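Local coordinates for pseudouridine synthase (Pyrococcus abyssi, PDB 2AUS), which probably isomerises uridine to pseudouridine in RNA, as an archaeal Cbf5-type pseudouridine synthase, at residues 110-115 and 168-173. Residues are numbered along the deposited sequence; the frame is centred on the assembly and turned at random.
Sequences YVALMH and VLFRVG
Segments 110-115 and 168-173, parts of two adjacent strands, run antiparallel in the middle of a six-stranded sheet of the pseudouridine synthase domain, a worked case of one ladder serving two different faces. Six backbone hydrogen bonds, two at each of the pairs Tyr110-Val172, Ala112-Phe170 and Met114-Val168, fix the register; the straightest, Met114 N to Val168 O, is 2.7 Å long at 178°. On the face carrying these three pairs, the small Ala112 leaves a hollow that Phe170 fills. With CG held between its own backbone N and carbonyl carbon (chi1 69°), the ring leans toward strand 110-115, so that Ala112 CB lies over one face, 4.1 Å from Phe170 CE2. Met114 CB meets the same ring in its plane, at the edge, with Phe170 CE2 3.9 Å away. Beyond it the Met114 chain bends at chi3 (77°), and Met114 CE rests 3.7 Å from Val168 CB, the two side chains lying side by side and pointing the same way. Helices 122-131 and 180-191 cover this face, Met129 and Ile184 both touching Phe170. On the other face Val111 and Leu169 cross obliquely, Val111 CG1 to Leu169 CD1 3.8 Å, where a chain of another protein packs against both residues. Arg171 bends at chi3 past Val111 CG2 to form a salt bridge with Glu159. The chemistry thus divides the labour: backbone hydrogen bonds set the alignment, apolar shapes join sheet to helices, and the reverse face combines apolar packing with charge where a partner protein docks.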
loop_
_atom_site.group_PDB
_atom_site.type_symbol
_atom_site.label_atom_id
_atom_site.label_comp_id
_atom_site.label_asym_id
_atom_site.label_seq_id
_atom_site.Cartn_x
_atom_site.Cartn_y
_atom_site.Cartn_z
ATOM N N TYR A 110 -5.633 5.217 24.213
ATOM C CA TYR A 110 -5.979 5.280 22.804
ATOM C C TYR A 110 -6.819 6.512 22.538
ATOM O O TYR A 110 -7.378 7.117 23.453
ATOM C CB TYR A 110 -6.820 4.067 22.413
ATOM C CG TYR A 110 -6.146 2.725 22.530
ATOM C CD1 TYR A 110 -5.517 2.145 21.432
ATOM C CD2 TYR A 110 -6.176 2.010 23.727
ATOM C CE1 TYR A 110 -4.941 0.884 21.516
ATOM C CE2 TYR A 110 -5.599 0.744 23.822
ATOM C CZ TYR A 110 -4.984 0.186 22.712
ATOM O OH TYR A 110 -4.409 -1.065 22.787
ATOM N N VAL A 111 -6.889 6.883 21.270
ATOM C CA VAL A 111 -7.745 7.969 20.843
ATOM C C VAL A 111 -8.590 7.241 19.816
ATOM O O VAL A 111 -8.060 6.597 18.912
ATOM C CB VAL A 111 -6.968 9.122 20.200
ATOM C CG1 VAL A 111 -7.941 10.082 19.513
ATOM C CG2 VAL A 111 -6.212 9.875 21.278
ATOM N N ALA A 112 -9.904 7.319 19.964
ATOM C CA ALA A 112 -10.777 6.602 19.058
ATOM C C ALA A 112 -11.941 7.407 18.542
ATOM O O ALA A 112 -12.469 8.287 19.220
ATOM C CB ALA A 112 -11.298 5.340 19.740
ATOM N N LEU A 113 -12.334 7.080 17.322
ATOM C CA LEU A 113 -13.458 7.726 16.680
ATOM C C LEU A 113 -14.603 6.713 16.642
ATOM O O LEU A 113 -14.525 5.690 15.967
ATOM C CB LEU A 113 -13.086 8.150 15.261
ATOM C CG LEU A 113 -14.253 8.713 14.447
ATOM C CD1 LEU A 113 -14.898 9.862 15.205
ATOM C CD2 LEU A 113 -13.747 9.184 13.085
ATOM N N MET A 114 -15.666 7.010 17.374
ATOM C CA MET A 114 -16.819 6.126 17.429
ATOM C C MET A 114 -17.947 6.695 16.579
ATOM O O MET A 114 -18.263 7.882 16.661
ATOM C CB MET A 114 -17.288 5.975 18.879
ATOM C CG MET A 114 -18.674 5.348 19.037
ATOM S SD MET A 114 -19.110 5.084 20.766
ATOM C CE MET A 114 -19.564 6.759 21.284
ATOM N N HIS A 115 -18.548 5.847 15.757
ATOM C CA HIS A 115 -19.649 6.280 14.919
ATOM C C HIS A 115 -20.949 5.631 15.395
ATOM O O HIS A 115 -21.093 4.412 15.333
ATOM C CB HIS A 115 -19.397 5.905 13.460
ATOM C CG HIS A 115 -20.458 6.398 12.532
ATOM N ND1 HIS A 115 -20.687 7.741 12.315
ATOM C CD2 HIS A 115 -21.390 5.733 11.809
ATOM C CE1 HIS A 115 -21.718 7.880 11.501
ATOM N NE2 HIS A 115 -22.163 6.679 11.180
ATOM N N VAL A 168 -18.141 10.514 17.591
ATOM C CA VAL A 168 -17.606 10.816 18.907
ATOM C C VAL A 168 -16.123 10.507 18.936
ATOM O O VAL A 168 -15.715 9.366 18.752
ATOM C CB VAL A 168 -18.321 9.986 20.003
ATOM C CG1 VAL A 168 -17.788 10.363 21.387
ATOM C CG2 VAL A 168 -19.822 10.222 19.931
ATOM N N LEU A 169 -15.323 11.545 19.146
ATOM C CA LEU A 169 -13.877 11.408 19.221
ATOM C C LEU A 169 -13.520 11.429 20.708
ATOM O O LEU A 169 -13.776 12.418 21.402
ATOM C CB LEU A 169 -13.200 12.577 18.494
ATOM C CG LEU A 169 -11.671 12.658 18.571
ATOM C CD1 LEU A 169 -11.044 11.498 17.809
ATOM C CD2 LEU A 169 -11.198 13.990 17.987
ATOM N N PHE A 170 -12.938 10.345 21.209
ATOM C CA PHE A 170 -12.593 10.314 22.623
ATOM C C PHE A 170 -11.264 9.652 22.924
ATOM O O PHE A 170 -10.748 8.867 22.130
ATOM C CB PHE A 170 -13.707 9.633 23.418
ATOM C CG PHE A 170 -13.836 8.155 23.163
ATOM C CD1 PHE A 170 -13.268 7.233 24.037
ATOM C CD2 PHE A 170 -14.560 7.685 22.072
ATOM C CE1 PHE A 170 -13.424 5.860 23.833
ATOM C CE2 PHE A 170 -14.721 6.318 21.858
ATOM C CZ PHE A 170 -14.152 5.403 22.744
ATOM N N ARG A 171 -10.711 9.999 24.079
ATOM C CA ARG A 171 -9.445 9.449 24.537
ATOM C C ARG A 171 -9.790 8.519 25.686
ATOM O O ARG A 171 -10.634 8.843 26.517
ATOM C CB ARG A 171 -8.526 10.574 25.012
ATOM C CG ARG A 171 -7.319 10.108 25.807
ATOM C CD ARG A 171 -6.420 11.287 26.149
ATOM N NE ARG A 171 -5.614 11.681 24.999
ATOM C CZ ARG A 171 -5.480 12.927 24.559
ATOM N NH1 ARG A 171 -6.106 13.925 25.172
ATOM N NH2 ARG A 171 -4.709 13.177 23.506
ATOM N N VAL A 172 -9.153 7.355 25.723
ATOM C CA VAL A 172 -9.440 6.390 26.767
ATOM C C VAL A 172 -8.192 5.708 27.301
ATOM O O VAL A 172 -7.328 5.279 26.533
ATOM C CB VAL A 172 -10.426 5.305 26.246
ATOM C CG1 VAL A 172 -9.857 4.634 25.009
ATOM C CG2 VAL A 172 -10.691 4.278 27.324
ATOM N N GLY A 173 -8.102 5.630 28.625
ATOM C CA GLY A 173 -6.985 4.968 29.272
ATOM C C GLY A 173 -7.551 3.635 29.715
ATOM O O GLY A 173 -8.654 3.592 30.267
#